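Long-range contacts in sorbitol dehydrogenase (Gluconobacter oxydans, PDB 5ITG), which probably oxidises D-sorbitol to L-sorbose with an NADP cofactor, as a member of the mannitol dehydrogenase family: residues A[166-171]-A[200-205]; A[196-201]-A[221-226]; A[305-310]-A[372-377]; A[314-319]-A[365-370]. One frame throughout, in Å; residues are numbered along the deposited sequence.

Contact 1: residues A[166-171]-A[200-205]; sequences GYVVEA and KAFLGY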
loop_
_atom_site.group_PDB
_atom_site.type_symbol
_atom_site.label_atom_id
_atom_site.label_comp_id
_atom_site.label_asym_id
_atom_site.label_seq_id
_atom_site.Cartn_x
_atom_site.Cartn_y
_atom_site.Cartn_z
ATOM N N GLY A 166 -20.632 -10.482 3.584
ATOM C CA GLY A 166 -21.817 -11.259 3.273
ATOM C C GLY A 166 -21.688 -12.069 1.994
ATOM O O GLY A 166 -22.074 -13.236 1.957
ATOM N N TYR A 167 -21.149 -11.450 0.944
ATOM C CA TYR A 167 -20.975 -12.122 -0.342
ATOM C C TYR A 167 -20.012 -13.297 -0.250
ATOM O O TYR A 167 -20.307 -14.398 -0.715
ATOM C CB TYR A 167 -20.444 -11.136 -1.385
ATOM C CG TYR A 167 -21.506 -10.317 -2.087
ATOM C CD1 TYR A 167 -22.316 -10.886 -3.073
ATOM C CD2 TYR A 167 -21.694 -8.971 -1.777
ATOM C CE1 TYR A 167 -23.290 -10.131 -3.736
ATOM C CE2 TYR A 167 -22.667 -8.206 -2.434
ATOM C CZ TYR A 167 -23.459 -8.794 -3.410
ATOM O OH TYR A 167 -24.420 -8.050 -4.057
ATOM N N VAL A 168 -18.851 -13.049 0.346
ATOM C CA VAL A 168 -17.820 -14.070 0.479
ATOM C C VAL A 168 -18.252 -15.246 1.342
ATOM O O VAL A 168 -18.119 -16.397 0.934
ATOM C CB VAL A 168 -16.514 -13.454 1.047
ATOM C CG1 VAL A 168 -15.535 -14.548 1.444
ATOM C CG2 VAL A 168 -15.880 -12.551 -0.012
ATOM N N VAL A 169 -18.766 -14.964 2.531
ATOM C CA VAL A 169 -19.199 -16.034 3.415
ATOM C C VAL A 169 -20.394 -16.808 2.847
ATOM O O VAL A 169 -20.433 -18.033 2.941
ATOM C CB VAL A 169 -19.511 -15.482 4.822
ATOM C CG1 VAL A 169 -20.195 -16.540 5.675
ATOM C CG2 VAL A 169 -18.198 -15.047 5.491
ATOM N N GLU A 170 -21.359 -16.111 2.246
ATOM C CA GLU A 170 -22.506 -16.805 1.658
ATOM C C GLU A 170 -22.020 -17.673 0.495
ATOM O O GLU A 170 -22.493 -18.795 0.304
ATOM C CB GLU A 170 -23.556 -15.800 1.167
ATOM C CG GLU A 170 -24.713 -16.415 0.382
ATOM C CD GLU A 170 -25.588 -17.368 1.201
ATOM O OE1 GLU A 170 -25.327 -17.581 2.407
ATOM O OE2 GLU A 170 -26.551 -17.910 0.624
ATOM N N ALA A 171 -21.069 -17.161 -0.284
ATOM C CA ALA A 171 -20.540 -17.935 -1.404
ATOM C C ALA A 171 -19.852 -19.199 -0.881
ATOM O O ALA A 171 -20.019 -20.291 -1.434
ATOM C CB ALA A 171 -19.553 -17.090 -2.213
ATOM N N LYS A 200 -9.806 -12.198 10.246
ATOM C CA LYS A 200 -10.590 -11.723 11.383
ATOM C C LYS A 200 -11.969 -11.218 10.948
ATOM O O LYS A 200 -12.982 -11.507 11.587
ATOM C CB LYS A 200 -9.847 -10.592 12.100
ATOM C CG LYS A 200 -10.634 -9.971 13.250
ATOM C CD LYS A 200 -9.940 -8.741 13.805
ATOM C CE LYS A 200 -8.609 -9.088 14.448
ATOM N NZ LYS A 200 -7.927 -7.856 14.948
ATOM N N ALA A 201 -12.001 -10.464 9.857
ATOM C CA ALA A 201 -13.248 -9.903 9.352
ATOM C C ALA A 201 -14.191 -10.967 8.792
ATOM O O ALA A 201 -15.361 -11.040 9.179
ATOM C CB ALA A 201 -12.945 -8.858 8.287
ATOM N N PHE A 202 -13.685 -11.800 7.886
ATOM C CA PHE A 202 -14.517 -12.838 7.293
ATOM C C PHE A 202 -14.953 -13.943 8.256
ATOM O O PHE A 202 -16.068 -14.451 8.146
ATOM C CB PHE A 202 -13.827 -13.415 6.060
ATOM C CG PHE A 202 -13.791 -12.457 4.914
ATOM C CD1 PHE A 202 -14.964 -12.123 4.235
ATOM C CD2 PHE A 202 -12.604 -11.826 4.552
ATOM C CE1 PHE A 202 -14.952 -11.172 3.220
ATOM C CE2 PHE A 202 -12.583 -10.876 3.541
ATOM C CZ PHE A 202 -13.760 -10.546 2.871
ATOM N N LEU A 203 -14.094 -14.313 9.204
ATOM C CA LEU A 203 -14.468 -15.337 10.181
ATOM C C LEU A 203 -15.338 -14.694 11.256
ATOM O O LEU A 203 -16.135 -15.369 11.908
ATOM C CB LEU A 203 -13.234 -15.967 10.836
ATOM C CG LEU A 203 -12.323 -16.838 9.963
ATOM C CD1 LEU A 203 -11.269 -17.495 10.841
ATOM C CD2 LEU A 203 -13.135 -17.898 9.246
ATOM N N GLY A 204 -15.173 -13.388 11.443
ATOM C CA GLY A 204 -15.974 -12.682 12.423
ATOM C C GLY A 204 -17.422 -12.689 11.966
ATOM O O GLY A 204 -18.336 -12.852 12.774
ATOM N N TYR A 205 -17.633 -12.514 10.662
ATOM C CA TYR A 205 -18.978 -12.518 10.102
ATOM C C TYR A 205 -19.502 -13.947 10.061
ATOM O O TYR A 205 -20.654 -14.210 10.417
ATOM C CB TYR A 205 -18.971 -11.926 8.690
ATOM C CG TYR A 205 -20.317 -11.966 7.992
ATOM C CD1 TYR A 205 -20.767 -13.128 7.367
ATOM C CD2 TYR A 205 -21.143 -10.844 7.964
ATOM C CE1 TYR A 205 -22.009 -13.173 6.726
ATOM C CE2 TYR A 205 -22.391 -10.874 7.327
ATOM C CZ TYR A 205 -22.814 -12.041 6.711
ATOM O OH TYR A 205 -24.036 -12.084 6.077
HETATM O O HOH W 1 -24.338 -13.699 3.808
#
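Gly166 O is held by two donors, and one of them ties it to Tyr205. Water 1 donates to Gly166 O at 3.0 Å and accepts from Tyr205 OH at 2.8 Å. The other donor is Glu170 N, through the helical bond. The same tyrosine covers the backbone of Gly166. Tyr205 CG is anti to the backbone N (chi1 176°), on a side chain whose first bond already points toward 166-171. Gly166 CA makes an off-centre CH-pi contact, 4.2 Å from the ring centroid of Tyr205. Gly166 N sits over the same ring, offset toward the rim.

The two helices belong to the Rossmann domain. Helix 164-177 lies in the beta-alpha-beta crossover between the parallel neighbouring strands 125-128 and 184-187. Helix 194-209 packs against it. The axes of segments 166-171 and 200-205 cross at -63° and come within 9.6 Å. Helix 149-156 supplies Val151, Asp154 and Leu155 as further neighbours of Tyr205.

Val169 packs on the Tyr205 ring and on the backbone of Phe202. Its CB is 3.7 Å from Tyr205 CD1, and its CG1 lies in the ring plane at the edge. Its other methyl, CG2, rests on the carbonyl oxygen of Phe202. An alanine in place of Tyr205 would probably open a gap beside Gly166 and Val169 and leave water 1 without its phenol donor. Val168 meets the Phe202 ring. The two side chains cross at about a right angle, with Val168 CB 3.5 Å from Phe202 CE1. Val168 CG1 lies near Phe202 CD1, and CG2 near CE1.

Contact 2: residues A[196-201]-A[221-226]; sequences NVARKA and ATFPNG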
loop_
_atom_site.group_PDB
_atom_site.type_symbol
_atom_site.label_atom_id
_atom_site.label_comp_id
_atom_site.label_asym_id
_atom_site.label_seq_id
_atom_site.Cartn_x
_atom_site.Cartn_y
_atom_site.Cartn_z
ATOM N N ASN A 196 -4.240 -11.640 7.918
ATOM C CA ASN A 196 -4.766 -11.841 9.260
ATOM C C ASN A 196 -5.961 -10.913 9.476
ATOM O O ASN A 196 -6.921 -11.274 10.153
ATOM C CB ASN A 196 -3.691 -11.557 10.311
ATOM C CG ASN A 196 -2.560 -12.576 10.285
ATOM O OD1 ASN A 196 -2.586 -13.535 9.516
ATOM N ND2 ASN A 196 -1.569 -12.373 11.136
ATOM N N VAL A 197 -5.893 -9.717 8.900
ATOM C CA VAL A 197 -6.991 -8.758 9.018
ATOM C C VAL A 197 -8.217 -9.340 8.317
ATOM O O VAL A 197 -9.310 -9.374 8.882
ATOM C CB VAL A 197 -6.633 -7.404 8.366
ATOM C CG1 VAL A 197 -7.857 -6.491 8.350
ATOM C CG2 VAL A 197 -5.487 -6.748 9.142
ATOM N N ALA A 198 -8.024 -9.794 7.083
ATOM C CA ALA A 198 -9.095 -10.393 6.304
ATOM C C ALA A 198 -9.701 -11.592 7.054
ATOM O O ALA A 198 -10.924 -11.729 7.141
ATOM C CB ALA A 198 -8.556 -10.837 4.953
ATOM N N ARG A 199 -8.841 -12.448 7.602
ATOM C CA ARG A 199 -9.298 -13.622 8.339
ATOM C C ARG A 199 -10.205 -13.227 9.505
ATOM O O ARG A 199 -11.256 -13.837 9.721
ATOM C CB ARG A 199 -8.100 -14.429 8.851
ATOM C CG ARG A 199 -8.482 -15.655 9.673
ATOM C CD ARG A 199 -7.276 -16.538 9.961
ATOM N NE ARG A 199 -6.266 -15.837 10.743
ATOM C CZ ARG A 199 -5.054 -16.317 11.015
ATOM N NH1 ARG A 199 -4.690 -17.513 10.564
ATOM N NH2 ARG A 199 -4.207 -15.601 11.739
ATOM N N LYS A 200 -9.806 -12.198 10.246
ATOM C CA LYS A 200 -10.590 -11.723 11.383
ATOM C C LYS A 200 -11.969 -11.218 10.948
ATOM O O LYS A 200 -12.982 -11.507 11.587
ATOM C CB LYS A 200 -9.847 -10.592 12.100
ATOM C CG LYS A 200 -10.634 -9.971 13.250
ATOM C CD LYS A 200 -9.940 -8.741 13.805
ATOM C CE LYS A 200 -8.609 -9.088 14.448
ATOM N NZ LYS A 200 -7.927 -7.856 14.948
ATOM N N ALA A 201 -12.001 -10.464 9.857
ATOM C CA ALA A 201 -13.248 -9.903 9.352
ATOM C C ALA A 201 -14.191 -10.967 8.792
ATOM O O ALA A 201 -15.361 -11.040 9.179
ATOM C CB ALA A 201 -12.945 -8.858 8.287
ATOM N N ALA A 221 -10.626 -22.627 3.817
ATOM C CA ALA A 221 -10.234 -21.420 3.105
ATOM C C ALA A 221 -8.847 -21.040 3.609
ATOM O O ALA A 221 -8.362 -21.603 4.590
ATOM C CB ALA A 221 -11.223 -20.296 3.394
ATOM N N THR A 222 -8.201 -20.099 2.933
ATOM C CA THR A 222 -6.884 -19.637 3.358
ATOM C C THR A 222 -6.894 -18.117 3.246
ATOM O O THR A 222 -7.640 -17.562 2.427
ATOM C CB THR A 222 -5.738 -20.224 2.476
ATOM O OG1 THR A 222 -5.904 -19.802 1.117
ATOM C CG2 THR A 222 -5.738 -21.755 2.540
ATOM N N PHE A 223 -6.084 -17.457 4.075
ATOM C CA PHE A 223 -5.985 -15.992 4.098
ATOM C C PHE A 223 -4.509 -15.575 4.130
ATOM O O PHE A 223 -4.034 -15.004 5.121
ATOM C CB PHE A 223 -6.682 -15.424 5.342
ATOM C CG PHE A 223 -8.130 -15.818 5.475
ATOM C CD1 PHE A 223 -8.486 -17.071 5.969
ATOM C CD2 PHE A 223 -9.140 -14.932 5.104
ATOM C CE1 PHE A 223 -9.828 -17.438 6.092
ATOM C CE2 PHE A 223 -10.485 -15.288 5.223
ATOM C CZ PHE A 223 -10.829 -16.544 5.718
ATOM N N PRO A 224 -3.776 -15.824 3.033
ATOM C CA PRO A 224 -2.359 -15.469 2.995
ATOM C C PRO A 224 -2.103 -13.988 3.165
ATOM O O PRO A 224 -2.884 -13.154 2.706
ATOM C CB PRO A 224 -1.915 -15.970 1.623
ATOM C CG PRO A 224 -3.141 -15.713 0.783
ATOM C CD PRO A 224 -4.250 -16.225 1.694
ATOM N N ASN A 225 -1.003 -13.673 3.840
ATOM C CA ASN A 225 -0.605 -12.281 4.025
ATOM C C ASN A 225 0.273 -11.937 2.830
ATOM O O ASN A 225 0.993 -12.795 2.304
ATOM C CB ASN A 225 0.223 -12.111 5.293
ATOM C CG ASN A 225 -0.586 -12.294 6.550
ATOM O OD1 ASN A 225 -1.484 -11.507 6.850
ATOM N ND2 ASN A 225 -0.264 -13.333 7.305
ATOM N N GLY A 226 0.219 -10.685 2.408
ATOM C CA GLY A 226 1.039 -10.265 1.294
ATOM C C GLY A 226 1.529 -8.853 1.518
ATOM O O GLY A 226 0.864 -8.049 2.174
HETATM O O HOH W 2 -3.916 -15.163 7.885
#
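This is a mixed polar and aromatic contact in the Rossmann domain, where Asn196 and Arg199 of helix 194-209 meet Asn225 and Phe223. The partner loop runs from helix 211-220 to strand 226-228. Two hydrogen bonds join the asparagines. Asn196 N donates to Asn225 OD1 at 3.0 Å. Asn225 ND2 donates to Asn196 OD1 at 3.2 Å. The two amide planes stand 74° apart. Asn196 OD1 lies close to the amide plane of Asn225, while Asn225 ND2 sits well above the carbonyl plane of Asn196.

Water 2 gives Asn196 OD1 a second donor, at 2.7 Å. It also donates to Phe223 O at 2.8 Å, and so links the helix to the loop backbone. The same water lies over the centre of the Arg199 guanidinium, 3.5 Å above its plane.

Next to the polar group, the Phe223 ring turns a face to Arg199. Arg199 CA sits over that face in a CH-pi contact, 3.8 Å from the ring centroid of Phe223. Arg199 CB reaches Phe223 CG at 3.7 Å. Arg199 CG also touches Phe223 CD1, and the end of the side chain leads away. Ala198 CB approaches Phe223 CD2 more loosely. Val185 of strand 184-187 also touches Phe223.

Gly226 N bonds to Asn194 OD1. Asn225 OD1 receives a weak further bond from Gly195 N, beside the one from Asn196 N. These two bonds to Asn225 OD1 are typical of a helix start, where first-turn amides lack acceptors within their own helix and a nearby loop supplies one.

Contact 3: residues A[305-310]-A[372-377]; sequences LCFPGI and RIASDG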
loop_
_atom_site.group_PDB
_atom_site.type_symbol
_atom_site.label_atom_id
_atom_site.label_comp_id
_atom_site.label_asym_id
_atom_site.label_seq_id
_atom_site.Cartn_x
_atom_site.Cartn_y
_atom_site.Cartn_z
ATOM N N LEU A 305 14.403 11.583 5.283
ATOM C CA LEU A 305 14.655 12.532 4.209
ATOM C C LEU A 305 13.789 13.784 4.377
ATOM O O LEU A 305 14.279 14.917 4.323
ATOM C CB LEU A 305 14.322 11.898 2.853
ATOM C CG LEU A 305 14.445 12.827 1.637
ATOM C CD1 LEU A 305 15.922 13.108 1.352
ATOM C CD2 LEU A 305 13.797 12.186 0.423
ATOM N N CYS A 306 12.496 13.574 4.599
ATOM C CA CYS A 306 11.568 14.695 4.685
ATOM C C CYS A 306 11.577 15.576 5.918
ATOM O O CYS A 306 11.276 16.759 5.806
ATOM C CB CYS A 306 10.146 14.211 4.391
ATOM S SG CYS A 306 9.931 13.651 2.668
ATOM N N PHE A 307 11.918 15.042 7.089
ATOM C CA PHE A 307 11.941 15.894 8.269
ATOM C C PHE A 307 12.994 17.002 8.092
ATOM O O PHE A 307 12.692 18.188 8.272
ATOM C CB PHE A 307 12.209 15.081 9.549
ATOM C CG PHE A 307 11.068 14.167 9.958
ATOM C CD1 PHE A 307 9.751 14.455 9.601
ATOM C CD2 PHE A 307 11.306 13.054 10.763
ATOM C CE1 PHE A 307 8.692 13.655 10.036
ATOM C CE2 PHE A 307 10.243 12.242 11.207
ATOM C CZ PHE A 307 8.941 12.545 10.842
ATOM N N PRO A 308 14.243 16.642 7.746
ATOM C CA PRO A 308 15.211 17.730 7.577
ATOM C C PRO A 308 14.969 18.510 6.278
ATOM O O PRO A 308 15.306 19.696 6.182
ATOM C CB PRO A 308 16.561 17.007 7.609
ATOM C CG PRO A 308 16.240 15.638 7.103
ATOM C CD PRO A 308 14.918 15.331 7.755
ATOM N N GLY A 309 14.374 17.846 5.290
ATOM C CA GLY A 309 14.081 18.502 4.026
ATOM C C GLY A 309 13.102 19.665 4.182
ATOM O O GLY A 309 13.209 20.682 3.485
ATOM N N ILE A 310 12.143 19.509 5.091
ATOM C CA ILE A 310 11.152 20.546 5.357
ATOM C C ILE A 310 11.861 21.747 5.998
ATOM O O ILE A 310 11.538 22.902 5.709
ATOM C CB ILE A 310 10.033 20.026 6.307
ATOM C CG1 ILE A 310 9.212 18.945 5.600
ATOM C CG2 ILE A 310 9.127 21.185 6.742
ATOM C CD1 ILE A 310 8.216 18.214 6.506
ATOM N N ARG A 372 3.404 16.322 3.522
ATOM C CA ARG A 372 2.446 15.223 3.538
ATOM C C ARG A 372 3.101 13.977 4.128
ATOM O O ARG A 372 2.485 13.239 4.900
ATOM C CB ARG A 372 1.950 14.928 2.123
ATOM C CG ARG A 372 0.461 14.610 2.062
ATOM C CD ARG A 372 0.065 14.032 0.713
ATOM N NE ARG A 372 0.676 12.724 0.492
ATOM C CZ ARG A 372 0.482 11.667 1.274
ATOM N NH1 ARG A 372 -0.313 11.759 2.336
ATOM N NH2 ARG A 372 1.084 10.518 1.001
ATOM N N ILE A 373 4.356 13.752 3.764
ATOM C CA ILE A 373 5.101 12.606 4.271
ATOM C C ILE A 373 5.286 12.750 5.779
ATOM O O ILE A 373 5.287 11.762 6.514
ATOM C CB ILE A 373 6.494 12.506 3.594
ATOM C CG1 ILE A 373 6.319 12.264 2.092
ATOM C CG2 ILE A 373 7.316 11.383 4.224
ATOM C CD1 ILE A 373 5.523 11.015 1.750
ATOM N N ALA A 374 5.414 13.992 6.237
ATOM C CA ALA A 374 5.618 14.274 7.651
ATOM C C ALA A 374 4.333 14.254 8.489
ATOM O O ALA A 374 4.398 14.298 9.720
ATOM C CB ALA A 374 6.318 15.621 7.808
ATOM N N SER A 375 3.177 14.180 7.834
ATOM C CA SER A 375 1.906 14.162 8.562
ATOM C C SER A 375 1.805 12.919 9.443
ATOM O O SER A 375 2.117 11.808 9.009
ATOM C CB SER A 375 0.715 14.227 7.590
ATOM O OG SER A 375 0.629 13.079 6.756
ATOM N N ASP A 376 1.365 13.120 10.682
ATOM C CA ASP A 376 1.240 12.037 11.656
ATOM C C ASP A 376 2.652 11.512 11.914
ATOM O O ASP A 376 2.859 10.318 12.130
ATOM C CB ASP A 376 0.340 10.913 11.117
ATOM C CG ASP A 376 -0.116 9.949 12.207
ATOM O OD1 ASP A 376 0.110 10.238 13.404
ATOM O OD2 ASP A 376 -0.712 8.907 11.868
ATOM N N GLY A 377 3.616 12.429 11.886
ATOM C CA GLY A 377 5.005 12.077 12.108
ATOM C C GLY A 377 5.244 11.267 13.369
ATOM O O GLY A 377 6.174 10.465 13.433
#
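Cys306 faces Ile373, and Phe307 and Ile310 face Ala374, with the same first torsion in all three. Cys306 SG, Phe307 CG and Ile310 CG1 are each anti to the carbonyl carbon, as for Phe307 (chi1 -70°). In Ile310 the second torsion is extended (chi2 171°) and carries CD1 to the methyl of Ala374. Ile310 CD1 and Ala374 CB are 3.5 Å apart, tighter than usual for two carbons.

Phe307 meets the same methyl with its ring edge. Ala374 CB lies in the ring plane, 3.8 Å from Phe307 CE1. Farther along this edge, Phe307 CZ is 4.2 Å from Gly377 CA. Cys306 SG packs on Ile373 CB at 3.7 Å, and Ile373 CG2 lies close by. Val317 of helix 317-320 touches both Cys306 and Ile373.

The contact joins the long helix 288-312 of the C-terminal domain to helix 370-374 and the turn that follows. The long helix is kinked at Pro308. Ala374 to Gly377 form a type II beta turn, which leads into helix 377-394. Ser375 OG donates to Arg372 O at 2.6 Å, and Ser375 N bonds to the same oxygen. Asp376 stands at the N-cap position of the next helix, and its OD1 pairs with Ser379 OG. Met412 of helix 400-412 also touches Phe307 and Ile310.

Across the two segments the chemistry is apolar throughout. The hold therefore rests on shape and burial, while the polar bonds of the turn go to partners other than 305-310.

Contact 4: residues A[314-319]-A[365-370]; sequences YENVDD and AMSDQT
The carboxamides of Asn316 and Gln369 belong to side chains that lie side by side and point the same way, with the amide planes 84° apart. Gln369 NE2 donates to Asn316 OD1 at 3.0 Å, tilted from the carbonyl plane. The ring of Tyr314 has Asp319 O over one face, offset toward the rim. Tyr314 OH bonds to Asp323. The Asp318 carboxylate is met from above its plane by Ser367 OG, which donates to Asp318 OD1 at 2.7 Å. The first torsion of Asp318 puts CG between the backbone N and the carbonyl carbon (chi1 73°), and CG lies 3.2 Å from Ser367 OG. Asp318 OD2 has a salt bridge to Lys364. An alanine in place of Asp318 would probably leave Ser367 OG without this acceptor and Lys364 without its charge mate.

The backbones form a single antiparallel bridge, with Asn316 and Gln369 as the non-hydrogen-bonded pair. Thr370 N donates to Glu315 O at 2.9 Å. Val317 N donates to Asp368 O at 2.9 Å, in a nearly straight bond. CA-H...O contacts run between the two segments, such as Gln369 CA to Glu315 O at 3.3 Å. Thr370 OG1 adds a bond to Tyr314 O at 2.8 Å, and its CG2 packs on the backbone of Asn316.

Both segments here lead into helices of the C-terminal domain. Asn316 and Gln369 occupy the N-cap positions of helices 317-320 and 370-374. The first amide of each helix is thus satisfied by a carbonyl from the chain leading into the other, so the two helix starts are fixed to each other mainly by polar bonds.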
loop_
_atom_site.group_PDB
_atom_site.type_symbol
_atom_site.label_atom_id
_atom_site.label_comp_id
_atom_site.label_asym_id
_atom_site.label_seq_id
_atom_site.Cartn_x
_atom_site.Cartn_y
_atom_site.Cartn_z
ATOM N N TYR A 314 12.318 22.424 1.341
ATOM C CA TYR A 314 11.918 21.665 0.164
ATOM C C TYR A 314 10.443 21.303 0.244
ATOM O O TYR A 314 9.975 20.785 1.257
ATOM C CB TYR A 314 12.761 20.391 0.047
ATOM C CG TYR A 314 14.189 20.656 -0.345
ATOM C CD1 TYR A 314 14.490 21.351 -1.519
ATOM C CD2 TYR A 314 15.248 20.207 0.452
ATOM C CE1 TYR A 314 15.809 21.590 -1.893
ATOM C CE2 TYR A 314 16.561 20.442 0.092
ATOM C CZ TYR A 314 16.835 21.135 -1.083
ATOM O OH TYR A 314 18.133 21.360 -1.453
ATOM N N GLU A 315 9.715 21.567 -0.834
ATOM C CA GLU A 315 8.289 21.280 -0.879
ATOM C C GLU A 315 7.959 19.847 -1.289
ATOM O O GLU A 315 6.974 19.276 -0.827
ATOM C CB GLU A 315 7.590 22.239 -1.844
ATOM C CG GLU A 315 6.095 21.994 -1.958
ATOM C CD GLU A 315 5.433 22.886 -2.988
ATOM O OE1 GLU A 315 5.545 24.125 -2.858
ATOM O OE2 GLU A 315 4.804 22.350 -3.926
ATOM N N ASN A 316 8.769 19.267 -2.166
ATOM C CA ASN A 316 8.504 17.913 -2.621
ATOM C C ASN A 316 9.658 16.965 -2.360
ATOM O O ASN A 316 10.817 17.378 -2.254
ATOM C CB ASN A 316 8.179 17.914 -4.113
ATOM C CG ASN A 316 6.979 18.772 -4.443
ATOM O OD1 ASN A 316 5.931 18.662 -3.810
ATOM N ND2 ASN A 316 7.125 19.631 -5.445
ATOM N N VAL A 317 9.333 15.682 -2.282
ATOM C CA VAL A 317 10.336 14.664 -2.023
ATOM C C VAL A 317 11.448 14.666 -3.069
ATOM O O VAL A 317 12.622 14.556 -2.722
ATOM C CB VAL A 317 9.700 13.253 -1.973
ATOM C CG1 VAL A 317 10.782 12.202 -1.750
ATOM C CG2 VAL A 317 8.671 13.184 -0.845
ATOM N N ASP A 318 11.085 14.793 -4.341
ATOM C CA ASP A 318 12.089 14.765 -5.395
ATOM C C ASP A 318 13.068 15.933 -5.330
ATOM O O ASP A 318 14.184 15.824 -5.829
ATOM C CB ASP A 318 11.420 14.658 -6.776
ATOM C CG ASP A 318 10.736 15.940 -7.216
ATOM O OD1 ASP A 318 10.125 16.630 -6.376
ATOM O OD2 ASP A 318 10.796 16.242 -8.425
ATOM N N ASP A 319 12.664 17.040 -4.710
ATOM C CA ASP A 319 13.561 18.190 -4.557
ATOM C C ASP A 319 14.541 17.865 -3.426
ATOM O O ASP A 319 15.733 18.180 -3.496
ATOM C CB ASP A 319 12.805 19.460 -4.150
ATOM C CG ASP A 319 11.678 19.816 -5.098
ATOM O OD1 ASP A 319 11.910 19.887 -6.321
ATOM O OD2 ASP A 319 10.552 20.039 -4.601
ATOM N N ALA A 365 7.681 12.239 -11.478
ATOM C CA ALA A 365 6.253 12.054 -11.742
ATOM C C ALA A 365 5.486 11.571 -10.506
ATOM O O ALA A 365 4.294 11.836 -10.369
ATOM C CB ALA A 365 6.059 11.065 -12.892
HETATM N N MSE A 366 6.175 10.869 -9.611
HETATM C CA MSE A 366 5.557 10.323 -8.401
HETATM C C MSE A 366 5.678 11.227 -7.185
HETATM O O MSE A 366 4.880 11.137 -6.256
HETATM C CB MSE A 366 6.192 8.975 -8.040
HETATM C CG MSE A 366 6.072 7.904 -9.104
HETATM SE SE MSE A 366 4.239 7.453 -9.474
HETATM C CE MSE A 366 4.139 8.099 -11.288
ATOM N N SER A 367 6.691 12.085 -7.193
ATOM C CA SER A 367 6.956 12.986 -6.080
ATOM C C SER A 367 5.739 13.504 -5.316
ATOM O O SER A 367 4.797 14.046 -5.886
ATOM C CB SER A 367 7.798 14.171 -6.549
ATOM O OG SER A 367 8.238 14.921 -5.432
ATOM N N ASP A 368 5.789 13.326 -4.003
ATOM C CA ASP A 368 4.737 13.766 -3.115
ATOM C C ASP A 368 5.289 14.963 -2.353
ATOM O O ASP A 368 6.459 15.315 -2.514
ATOM C CB ASP A 368 4.368 12.628 -2.158
ATOM C CG ASP A 368 3.245 12.999 -1.207
ATOM O OD1 ASP A 368 2.274 13.650 -1.646
ATOM O OD2 ASP A 368 3.325 12.624 -0.020
ATOM N N GLN A 369 4.450 15.600 -1.541
ATOM C CA GLN A 369 4.895 16.746 -0.764
ATOM C C GLN A 369 5.571 16.282 0.519
ATOM O O GLN A 369 5.132 15.326 1.154
ATOM C CB GLN A 369 3.714 17.659 -0.423
ATOM C CG GLN A 369 3.133 18.418 -1.614
ATOM C CD GLN A 369 2.576 17.492 -2.674
ATOM O OE1 GLN A 369 1.703 16.666 -2.395
ATOM N NE2 GLN A 369 3.074 17.626 -3.903
ATOM N N THR A 370 6.645 16.967 0.892
ATOM C CA THR A 370 7.380 16.635 2.101
ATOM C C THR A 370 6.490 16.767 3.333
ATOM O O THR A 370 6.516 15.918 4.222
ATOM C CB THR A 370 8.593 17.553 2.265
ATOM O OG1 THR A 370 8.169 18.920 2.179
ATOM C CG2 THR A 370 9.620 17.269 1.175
#

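How the contacts relate
Contacts 1 and 2 lie in the Rossmann domain and share helix 194-209. Phe202 and Phe223 touch between them. Contacts 3 and 4 lie in the C-terminal domain, on the opposite side of the chain's centre. The nearest atoms of contacts 2 and 3 are about 17 Å apart. Contacts 1 and 3 are buried and mainly apolar, though contact 1 includes a bridging water. Contact 2 is largely buried but adds amide bonds at a helix start. Contact 4 is partly exposed and the most polar. It adjoins contact 3: Gly309 O probably bonds to Tyr314 N, and Leu305 packs on Val317. Helix 370-374 serves both.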